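Local coordinates for protein Dot/Icm T4SS effector (Legionella pneumophila, PDB 6VVE) that acts as a kinase that the bacterium delivers into host cells, where inositol hexakisphosphate switches it on, at residues F26-Y31 / V35-F40; Y85-T88 / A92-V95; W133-K136 / N140-F143. All coordinates share one frame; numbering follows the deposited sequence.

In the fold
From the N terminus the chain first makes the hairpin of contact 1, in the middle of a four-stranded antiparallel sheet; a short loop after strand 26-30 leads back into strand 34-41. Contact 2 closes the next hairpin, 85-88 with 92-95, and contact 3 a third, 133-136 with 140-143, after helix 102-121. The three follow in series, neither nested nor crossed. Contacts 2 and 3 belong to one five-stranded sheet and touch where strands 91-96 and 142-146 lie side by side, K94 O to F143 N. Contact 1 stands apart, its centre about 17 Å from that of contact 3. Inositol hexakisphosphate touches all three, bridging the two sheets.

Contact 1 of 3, residues F26-Y31 / V35-F40; sequences FKIYRY and VYAVRF. With IHP (inositol hexakisphosphate), chain B.
K27 and V38 face each other in the central beta hairpin of the four-stranded antiparallel sheet, each peptide bonded to the other: K27 N gives to V38 O at 2.9 Å, and V38 N returns the bond to K27 O, almost straight at 173°. Y29 and Y36 form the next hydrogen-bonded pair, with Y36 N to Y29 O at 2.7 Å.

On the face that carries F26, I28, R30, V35, A37 and R39, the side chains pack closely. I28 sends CD1 onto A37 CB, while its other branch, CG2, meets V35 CG1 at 3.7 Å. The F26 ring lies against the first carbon of R39, CE1 to CB 3.5 Å; R39 then leads its guanidinium away to a salt bridge with E41. Helix 102-121 lies over this face, with I113 touching both F26 and A37.

The other face is more aromatic. V38 CG2 sits at the edge of the Y29 ring, and with K27 CG anti to the carbonyl carbon (chi1 -64°), CG lies 3.5 Å from F40 CE1. A water joins Y31 O to Y36 OH, tying the hairpin's end together.

Near that end R30 and V35 line the inositol hexakisphosphate pocket. V35 CG2 comes within 3.6 Å of phosphate oxygen O46, and the R30 chain runs straight to CD and bends at chi3 (36°), bringing NH1 to O36 at 2.9 Å.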
# COMPACT_ATOMS: atom_id res chain seq x y z
N PHE A 26 -0.01 13.09 -17.33
CA PHE A 26 1.02 12.15 -16.93
C PHE A 26 1.71 11.56 -18.15
O PHE A 26 1.08 11.32 -19.19
CB PHE A 26 0.43 11.00 -16.09
CG PHE A 26 -0.23 11.45 -14.82
CD1 PHE A 26 0.52 11.69 -13.68
CD2 PHE A 26 -1.60 11.63 -14.76
CE1 PHE A 26 -0.07 12.09 -12.50
CE2 PHE A 26 -2.21 12.04 -13.58
CZ PHE A 26 -1.44 12.27 -12.45
N LYS A 27 3.02 11.32 -18.01
CA LYS A 27 3.83 10.69 -19.04
C LYS A 27 4.75 9.68 -18.38
O LYS A 27 5.15 9.86 -17.22
CB LYS A 27 4.65 11.70 -19.83
CG LYS A 27 3.84 12.70 -20.64
CD LYS A 27 3.22 12.06 -21.88
CE LYS A 27 2.41 13.08 -22.67
NZ LYS A 27 1.76 12.48 -23.87
N ILE A 28 5.12 8.64 -19.13
CA ILE A 28 6.04 7.61 -18.67
C ILE A 28 7.31 7.71 -19.50
O ILE A 28 7.25 7.69 -20.74
CB ILE A 28 5.43 6.20 -18.78
CG1 ILE A 28 4.09 6.13 -18.05
CG2 ILE A 28 6.41 5.17 -18.24
CD1 ILE A 28 4.18 6.40 -16.56
N TYR A 29 8.46 7.80 -18.83
CA TYR A 29 9.75 7.94 -19.49
C TYR A 29 10.74 6.93 -18.93
O TYR A 29 10.77 6.69 -17.71
CB TYR A 29 10.34 9.35 -19.32
CG TYR A 29 9.49 10.46 -19.89
CD1 TYR A 29 9.48 10.72 -21.25
CD2 TYR A 29 8.72 11.26 -19.06
CE1 TYR A 29 8.72 11.75 -21.78
CE2 TYR A 29 7.95 12.29 -19.57
CZ TYR A 29 7.96 12.53 -20.93
OH TYR A 29 7.19 13.55 -21.44
N ARG A 30 11.55 6.35 -19.81
CA ARG A 30 12.72 5.58 -19.43
C ARG A 30 13.94 6.48 -19.55
O ARG A 30 14.25 6.97 -20.64
CB ARG A 30 12.87 4.33 -20.30
CG ARG A 30 13.93 3.35 -19.77
CD ARG A 30 14.05 2.09 -20.65
NE ARG A 30 13.88 2.38 -22.07
CZ ARG A 30 12.91 1.89 -22.83
NH1 ARG A 30 12.02 1.05 -22.33
NH2 ARG A 30 12.84 2.23 -24.11
N TYR A 31 14.63 6.70 -18.43
CA TYR A 31 15.80 7.57 -18.40
C TYR A 31 16.90 6.91 -17.58
O TYR A 31 16.73 6.70 -16.37
CB TYR A 31 15.44 8.95 -17.82
CG TYR A 31 16.64 9.80 -17.48
CD1 TYR A 31 17.41 10.39 -18.47
CD2 TYR A 31 17.00 10.02 -16.15
CE1 TYR A 31 18.51 11.18 -18.15
CE2 TYR A 31 18.09 10.80 -15.83
CZ TYR A 31 18.85 11.38 -16.83
OH TYR A 31 19.93 12.16 -16.51
N VAL A 35 12.54 3.75 -15.09
CA VAL A 35 11.25 4.13 -15.64
C VAL A 35 10.55 5.04 -14.63
O VAL A 35 10.30 4.64 -13.49
CB VAL A 35 10.39 2.90 -15.96
CG1 VAL A 35 8.97 3.31 -16.31
CG2 VAL A 35 11.01 2.11 -17.10
N TYR A 36 10.24 6.26 -15.06
CA TYR A 36 9.62 7.28 -14.23
C TYR A 36 8.22 7.60 -14.72
O TYR A 36 7.89 7.43 -15.90
CB TYR A 36 10.44 8.58 -14.23
CG TYR A 36 11.86 8.46 -13.75
CD1 TYR A 36 12.88 8.10 -14.62
CD2 TYR A 36 12.19 8.73 -12.43
CE1 TYR A 36 14.18 8.00 -14.19
CE2 TYR A 36 13.50 8.63 -11.98
CZ TYR A 36 14.48 8.27 -12.86
OH TYR A 36 15.79 8.17 -12.43
N ALA A 37 7.39 8.08 -13.79
CA ALA A 37 6.11 8.71 -14.12
C ALA A 37 6.22 10.19 -13.80
O ALA A 37 6.60 10.56 -12.68
CB ALA A 37 4.97 8.07 -13.34
N VAL A 38 5.91 11.04 -14.78
CA VAL A 38 6.04 12.48 -14.66
C VAL A 38 4.65 13.11 -14.76
O VAL A 38 3.90 12.80 -15.69
CB VAL A 38 6.96 13.06 -15.75
CG1 VAL A 38 6.99 14.59 -15.67
CG2 VAL A 38 8.36 12.49 -15.62
N ARG A 39 4.32 13.97 -13.80
CA ARG A 39 3.05 14.68 -13.81
C ARG A 39 3.26 16.13 -14.24
O ARG A 39 4.34 16.70 -14.06
CB ARG A 39 2.38 14.64 -12.44
CG ARG A 39 3.11 15.37 -11.33
CD ARG A 39 2.32 15.31 -10.02
NE ARG A 39 2.90 16.17 -8.99
CZ ARG A 39 2.62 17.45 -8.83
NH1 ARG A 39 1.76 18.05 -9.65
NH2 ARG A 39 3.19 18.15 -7.86
N PHE A 40 2.21 16.71 -14.82
CA PHE A 40 2.28 18.04 -15.41
C PHE A 40 1.22 18.95 -14.80
O PHE A 40 0.13 18.50 -14.44
CB PHE A 40 2.06 17.98 -16.93
CG PHE A 40 3.15 17.25 -17.67
CD1 PHE A 40 3.26 15.87 -17.59
CD2 PHE A 40 4.06 17.94 -18.45
CE1 PHE A 40 4.25 15.20 -18.25
CE2 PHE A 40 5.06 17.27 -19.13
CZ PHE A 40 5.16 15.90 -19.03
C1 IHP B . 12.13 -4.20 -21.40
C2 IHP B . 12.56 -4.65 -22.81
C3 IHP B . 11.38 -4.61 -23.79
C4 IHP B . 10.76 -3.20 -23.83
C5 IHP B . 10.24 -2.82 -22.43
C6 IHP B . 11.34 -2.89 -21.38
O11 IHP B . 13.30 -4.00 -20.62
P1 IHP B . 13.64 -5.07 -19.43
O21 IHP B . 14.06 -4.33 -18.19
O31 IHP B . 12.43 -5.93 -19.15
O41 IHP B . 14.79 -5.97 -19.89
O12 IHP B . 13.04 -5.97 -22.70
P2 IHP B . 14.52 -6.33 -23.34
O22 IHP B . 15.21 -5.06 -23.76
O32 IHP B . 15.34 -7.02 -22.29
O42 IHP B . 14.33 -7.23 -24.53
O13 IHP B . 10.41 -5.50 -23.33
P3 IHP B . 9.66 -6.52 -24.39
O23 IHP B . 10.40 -6.52 -25.72
O33 IHP B . 9.67 -7.92 -23.79
O43 IHP B . 8.23 -6.09 -24.60
O14 IHP B . 9.71 -3.18 -24.74
P4 IHP B . 9.70 -1.96 -25.85
O24 IHP B . 10.93 -2.03 -26.72
O34 IHP B . 9.71 -0.63 -25.11
O44 IHP B . 8.47 -2.06 -26.71
O15 IHP B . 9.74 -1.52 -22.47
P5 IHP B . 8.13 -1.28 -22.31
O25 IHP B . 7.71 -0.08 -23.13
O35 IHP B . 7.37 -2.49 -22.77
O45 IHP B . 7.83 -1.03 -20.85
O16 IHP B . 10.75 -2.77 -20.10
P6 IHP B . 11.02 -1.40 -19.21
O26 IHP B . 11.46 -1.78 -17.81
O36 IHP B . 12.09 -0.56 -19.87
O46 IHP B . 9.73 -0.61 -19.16
O HOH W 1 18.05 7.56 -13.75

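Contact 2 of 3, residues Y85-T88 / A92-V95; sequences YEKT and AMKV. With IHP (inositol hexakisphosphate), chain B; ADP (adenosine-5'-diphosphate), chain C.
Y85 and M93, the latter a selenomethionine, form the hydrogen-bonded pair of this antiparallel hairpin. Y85 N reaches M93 O at 2.7 Å and nearly straight; the return bond, M93 N to Y85 O, is more bent at 145°. A92 adds a CA-H...O contact to the same Y85 oxygen, which is thus approached by two neighbouring residues. The chain turns a corner at K87, where K87 and T88 both face K91 in a classic beta bulge.

Apolar contacts are few. V95 CG2 comes in at the edge of the Y85 ring, close to its plane, 3.9 Å from CE2. Farther along, the M93 and K87 side chains cross obliquely, SE to CD 4.0 Å.

The charged groups serve two ligands. K87 bends at chi2 (60°) and again at chi4, bringing NZ to oxygen O31 of inositol hexakisphosphate at 3.0 Å; T88 CG2 touches another oxygen of the same phosphate. K94 instead stays extended throughout and gives NZ to O1A on the alpha phosphate of ADP at 2.8 Å. K94 NZ also forms a salt bridge with D207. Its bond to the alpha phosphate from the third strand of the sheet is consistent with the nucleotide-binding lysine of the protein kinase fold.

Within the five-stranded sheet the hairpin is flanked by strand 74-78, bonded to E86, and by strand 142-146, whose Y142 and Y144 pack on M93.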
# COMPACT_ATOMS: atom_id res chain seq x y z
N TYR A 85 6.21 -13.54 -12.40
CA TYR A 85 7.45 -13.99 -13.00
C TYR A 85 8.57 -13.00 -12.71
O TYR A 85 8.33 -11.86 -12.30
CB TYR A 85 7.30 -14.17 -14.52
CG TYR A 85 6.20 -15.12 -14.94
CD1 TYR A 85 6.39 -16.49 -14.92
CD2 TYR A 85 4.96 -14.64 -15.35
CE1 TYR A 85 5.39 -17.36 -15.30
CE2 TYR A 85 3.95 -15.50 -15.73
CZ TYR A 85 4.17 -16.86 -15.71
OH TYR A 85 3.17 -17.72 -16.09
N GLU A 86 9.80 -13.45 -12.94
CA GLU A 86 10.98 -12.60 -12.82
C GLU A 86 11.39 -12.17 -14.22
O GLU A 86 12.03 -12.93 -14.96
CB GLU A 86 12.11 -13.32 -12.10
CG GLU A 86 13.37 -12.48 -11.94
CD GLU A 86 14.50 -13.23 -11.27
OE1 GLU A 86 14.22 -14.19 -10.53
OE2 GLU A 86 15.67 -12.85 -11.49
N LYS A 87 11.03 -10.94 -14.60
CA LYS A 87 11.44 -10.41 -15.89
C LYS A 87 12.93 -10.11 -15.90
O LYS A 87 13.65 -10.50 -16.83
CB LYS A 87 10.63 -9.14 -16.22
CG LYS A 87 10.92 -8.55 -17.58
CD LYS A 87 10.60 -9.53 -18.70
CE LYS A 87 10.45 -8.83 -20.04
NZ LYS A 87 11.76 -8.46 -20.64
N THR A 88 13.42 -9.42 -14.87
CA THR A 88 14.84 -9.17 -14.68
C THR A 88 15.15 -9.32 -13.19
O THR A 88 14.26 -9.56 -12.37
CB THR A 88 15.26 -7.78 -15.19
OG1 THR A 88 14.68 -6.77 -14.35
CG2 THR A 88 14.80 -7.58 -16.63
N ALA A 92 9.67 -7.47 -11.41
CA ALA A 92 8.71 -8.57 -11.41
C ALA A 92 7.62 -8.31 -12.44
O ALA A 92 7.39 -7.17 -12.85
CB ALA A 92 8.10 -8.76 -10.02
N MSE A 93 6.93 -9.37 -12.83
CA MSE A 93 5.93 -9.33 -13.90
C MSE A 93 4.76 -10.26 -13.57
O MSE A 93 4.92 -11.48 -13.52
CB MSE A 93 6.58 -9.72 -15.23
CG MSE A 93 5.68 -9.61 -16.46
SE MSE A 93 6.69 -10.07 -18.01
CE MSE A 93 5.63 -9.52 -19.48
N LYS A 94 3.59 -9.68 -13.36
CA LYS A 94 2.41 -10.42 -12.92
C LYS A 94 1.41 -10.54 -14.06
O LYS A 94 1.09 -9.55 -14.73
CB LYS A 94 1.76 -9.73 -11.72
CG LYS A 94 0.54 -10.45 -11.16
CD LYS A 94 0.19 -9.93 -9.77
CE LYS A 94 -1.11 -10.55 -9.26
NZ LYS A 94 -1.42 -10.09 -7.87
N VAL A 95 0.92 -11.76 -14.27
CA VAL A 95 -0.10 -12.04 -15.28
C VAL A 95 -1.38 -12.40 -14.53
O VAL A 95 -1.47 -13.47 -13.92
CB VAL A 95 0.33 -13.18 -16.22
CG1 VAL A 95 -0.83 -13.60 -17.12
CG2 VAL A 95 1.53 -12.76 -17.05
C1 IHP B . 12.13 -4.20 -21.40
C2 IHP B . 12.56 -4.65 -22.81
C3 IHP B . 11.38 -4.61 -23.79
C4 IHP B . 10.76 -3.20 -23.83
C5 IHP B . 10.24 -2.82 -22.43
C6 IHP B . 11.34 -2.89 -21.38
O11 IHP B . 13.30 -4.00 -20.62
P1 IHP B . 13.64 -5.07 -19.43
O21 IHP B . 14.06 -4.33 -18.19
O31 IHP B . 12.43 -5.93 -19.15
O41 IHP B . 14.79 -5.97 -19.89
O12 IHP B . 13.04 -5.97 -22.70
P2 IHP B . 14.52 -6.33 -23.34
O22 IHP B . 15.21 -5.06 -23.76
O32 IHP B . 15.34 -7.02 -22.29
O42 IHP B . 14.33 -7.23 -24.53
O13 IHP B . 10.41 -5.50 -23.33
P3 IHP B . 9.66 -6.52 -24.39
O23 IHP B . 10.40 -6.52 -25.72
O33 IHP B . 9.67 -7.92 -23.79
O43 IHP B . 8.23 -6.09 -24.60
O14 IHP B . 9.71 -3.18 -24.74
P4 IHP B . 9.70 -1.96 -25.85
O24 IHP B . 10.93 -2.03 -26.72
O34 IHP B . 9.71 -0.63 -25.11
O44 IHP B . 8.47 -2.06 -26.71
O15 IHP B . 9.74 -1.52 -22.47
P5 IHP B . 8.13 -1.28 -22.31
O25 IHP B . 7.71 -0.08 -23.13
O35 IHP B . 7.37 -2.49 -22.77
O45 IHP B . 7.83 -1.03 -20.85
O16 IHP B . 10.75 -2.77 -20.10
P6 IHP B . 11.02 -1.40 -19.21
O26 IHP B . 11.46 -1.78 -17.81
O36 IHP B . 12.09 -0.56 -19.87
O46 IHP B . 9.73 -0.61 -19.16
PB ADP C . -1.58 -12.95 -3.77
O1B ADP C . -1.82 -12.58 -2.32
O2B ADP C . -0.95 -14.31 -3.95
O3B ADP C . -2.76 -12.68 -4.69
PA ADP C . 0.34 -12.03 -5.64
O1A ADP C . 0.64 -10.61 -6.08
O2A ADP C . -0.42 -12.94 -6.56
O3A ADP C . -0.45 -11.90 -4.25
O5' ADP C . 1.75 -12.70 -5.30
C5' ADP C . 1.90 -14.11 -5.20
C4' ADP C . 3.33 -14.44 -4.84
O4' ADP C . 4.25 -13.96 -5.83
C3' ADP C . 3.77 -13.82 -3.49
O3' ADP C . 3.50 -14.63 -2.38
C2' ADP C . 5.29 -13.60 -3.70
O2' ADP C . 6.01 -14.72 -3.24
C1' ADP C . 5.45 -13.44 -5.23
N9 ADP C . 5.61 -12.01 -5.51
C8 ADP C . 4.61 -11.14 -5.77
N7 ADP C . 5.09 -9.89 -5.98
C5 ADP C . 6.43 -9.96 -5.86
C6 ADP C . 7.54 -9.00 -5.95
N6 ADP C . 7.30 -7.71 -6.24
N1 ADP C . 8.81 -9.46 -5.75
C2 ADP C . 9.05 -10.76 -5.47
N3 ADP C . 8.07 -11.68 -5.36
C4 ADP C . 6.77 -11.35 -5.55

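Contact 3 of 3, residues W133-K136 / N140-F143; sequences WNIK and NVYF. With IHP (inositol hexakisphosphate), chain B.
F143 turns its ring anti to the backbone N (chi1 -170°) and W133 sets its indole beside its own N (chi1 -72°), and the two side chains cross at about a right angle. F143 CB then sits over the six-membered ring of W133, 3.6 Å from its centroid, while the phenyl edge points at the face of the five-membered ring, an edge-to-face stack with planes at 57°. V141 CG1 adds a contact to W133 CE3, and W133 NE1 donates a hydrogen bond to D207 O.

On the other face N134 and Y142 run side by side, amide and phenol planes nearly parallel, with N134 CB 3.2 Å from Y142 CE1. Their backbones share one firm bond, N134 N to Y142 O at 2.7 Å, and a weak one back.

K136 stretches beyond CG to give NZ to three phosphate oxygens of inositol hexakisphosphate, O43 at 2.7 Å and O35 and O44 close behind. A water lying in the plane of the Y142 ring links Y142 OH, K136 NZ and two of those oxygens, and N134 ND2 adds a weak bond to O35. Together they form one wall of a polyphosphate-binding pocket, built on a beta hairpin at the edge of the five-stranded kinase sheet.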
# COMPACT_ATOMS: atom_id res chain seq x y z
N TRP A 133 0.37 -1.45 -15.44
CA TRP A 133 -0.10 -2.47 -16.36
C TRP A 133 0.37 -2.11 -17.77
O TRP A 133 0.04 -1.03 -18.28
CB TRP A 133 -1.62 -2.58 -16.31
CG TRP A 133 -2.14 -3.20 -15.06
CD1 TRP A 133 -2.64 -2.56 -13.97
CD2 TRP A 133 -2.23 -4.61 -14.78
NE1 TRP A 133 -3.03 -3.48 -13.02
CE2 TRP A 133 -2.79 -4.74 -13.50
CE3 TRP A 133 -1.89 -5.76 -15.49
CZ2 TRP A 133 -3.02 -5.98 -12.91
CZ3 TRP A 133 -2.12 -6.99 -14.90
CH2 TRP A 133 -2.68 -7.09 -13.62
N ASN A 134 1.13 -3.00 -18.38
CA ASN A 134 1.55 -2.83 -19.77
C ASN A 134 0.43 -3.28 -20.69
O ASN A 134 -0.06 -4.42 -20.58
CB ASN A 134 2.83 -3.62 -20.03
CG ASN A 134 3.47 -3.25 -21.36
OD1 ASN A 134 2.92 -3.51 -22.43
ND2 ASN A 134 4.65 -2.64 -21.29
N ILE A 135 0.02 -2.40 -21.60
CA ILE A 135 -1.18 -2.63 -22.39
C ILE A 135 -0.93 -2.43 -23.87
O ILE A 135 -1.88 -2.25 -24.65
CB ILE A 135 -2.32 -1.70 -21.91
CG1 ILE A 135 -1.91 -0.24 -22.14
CG2 ILE A 135 -2.64 -1.95 -20.45
CD1 ILE A 135 -2.88 0.77 -21.58
N LYS A 136 0.33 -2.48 -24.29
CA LYS A 136 0.62 -2.29 -25.71
C LYS A 136 0.03 -3.43 -26.54
O LYS A 136 -0.25 -3.25 -27.73
CB LYS A 136 2.13 -2.16 -25.94
CG LYS A 136 2.96 -3.39 -25.62
CD LYS A 136 4.43 -3.00 -25.51
CE LYS A 136 5.32 -4.22 -25.26
NZ LYS A 136 6.76 -3.84 -25.14
N ASN A 140 -2.28 -9.31 -24.21
CA ASN A 140 -1.11 -9.78 -23.48
C ASN A 140 -0.73 -8.73 -22.43
O ASN A 140 0.34 -8.12 -22.48
CB ASN A 140 0.05 -10.07 -24.43
CG ASN A 140 1.20 -10.78 -23.74
OD1 ASN A 140 0.99 -11.65 -22.90
ND2 ASN A 140 2.42 -10.42 -24.10
N VAL A 141 -1.62 -8.53 -21.48
CA VAL A 141 -1.47 -7.49 -20.46
C VAL A 141 -0.74 -8.08 -19.26
O VAL A 141 -0.95 -9.24 -18.90
CB VAL A 141 -2.84 -6.92 -20.07
CG1 VAL A 141 -2.69 -5.86 -18.99
CG2 VAL A 141 -3.55 -6.36 -21.29
N TYR A 142 0.11 -7.27 -18.64
CA TYR A 142 0.89 -7.73 -17.50
C TYR A 142 1.32 -6.52 -16.68
O TYR A 142 1.37 -5.40 -17.19
CB TYR A 142 2.11 -8.54 -17.94
CG TYR A 142 2.88 -7.92 -19.08
CD1 TYR A 142 3.83 -6.93 -18.84
CD2 TYR A 142 2.68 -8.33 -20.38
CE1 TYR A 142 4.54 -6.36 -19.88
CE2 TYR A 142 3.39 -7.77 -21.43
CZ TYR A 142 4.32 -6.78 -21.18
OH TYR A 142 5.03 -6.23 -22.21
N PHE A 143 1.65 -6.78 -15.42
CA PHE A 143 1.91 -5.75 -14.42
C PHE A 143 3.39 -5.75 -14.08
O PHE A 143 3.88 -6.70 -13.46
CB PHE A 143 1.05 -5.99 -13.18
CG PHE A 143 1.06 -4.86 -12.19
CD1 PHE A 143 0.31 -3.71 -12.42
CD2 PHE A 143 1.79 -4.95 -11.02
CE1 PHE A 143 0.31 -2.67 -11.50
CE2 PHE A 143 1.80 -3.92 -10.10
CZ PHE A 143 1.06 -2.78 -10.34
C1 IHP B . 12.13 -4.20 -21.40
C2 IHP B . 12.56 -4.65 -22.81
C3 IHP B . 11.38 -4.61 -23.79
C4 IHP B . 10.76 -3.20 -23.83
C5 IHP B . 10.24 -2.82 -22.43
C6 IHP B . 11.34 -2.89 -21.38
O11 IHP B . 13.30 -4.00 -20.62
P1 IHP B . 13.64 -5.07 -19.43
O21 IHP B . 14.06 -4.33 -18.19
O31 IHP B . 12.43 -5.93 -19.15
O41 IHP B . 14.79 -5.97 -19.89
O12 IHP B . 13.04 -5.97 -22.70
P2 IHP B . 14.52 -6.33 -23.34
O22 IHP B . 15.21 -5.06 -23.76
O32 IHP B . 15.34 -7.02 -22.29
O42 IHP B . 14.33 -7.23 -24.53
O13 IHP B . 10.41 -5.50 -23.33
P3 IHP B . 9.66 -6.52 -24.39
O23 IHP B . 10.40 -6.52 -25.72
O33 IHP B . 9.67 -7.92 -23.79
O43 IHP B . 8.23 -6.09 -24.60
O14 IHP B . 9.71 -3.18 -24.74
P4 IHP B . 9.70 -1.96 -25.85
O24 IHP B . 10.93 -2.03 -26.72
O34 IHP B . 9.71 -0.63 -25.11
O44 IHP B . 8.47 -2.06 -26.71
O15 IHP B . 9.74 -1.52 -22.47
P5 IHP B . 8.13 -1.28 -22.31
O25 IHP B . 7.71 -0.08 -23.13
O35 IHP B . 7.37 -2.49 -22.77
O45 IHP B . 7.83 -1.03 -20.85
O16 IHP B . 10.75 -2.77 -20.10
P6 IHP B . 11.02 -1.40 -19.21
O26 IHP B . 11.46 -1.78 -17.81
O36 IHP B . 12.09 -0.56 -19.87
O46 IHP B . 9.73 -0.61 -19.16
O HOH W 2 1.27 -5.74 -23.47
O HOH W 3 7.19 -4.99 -22.21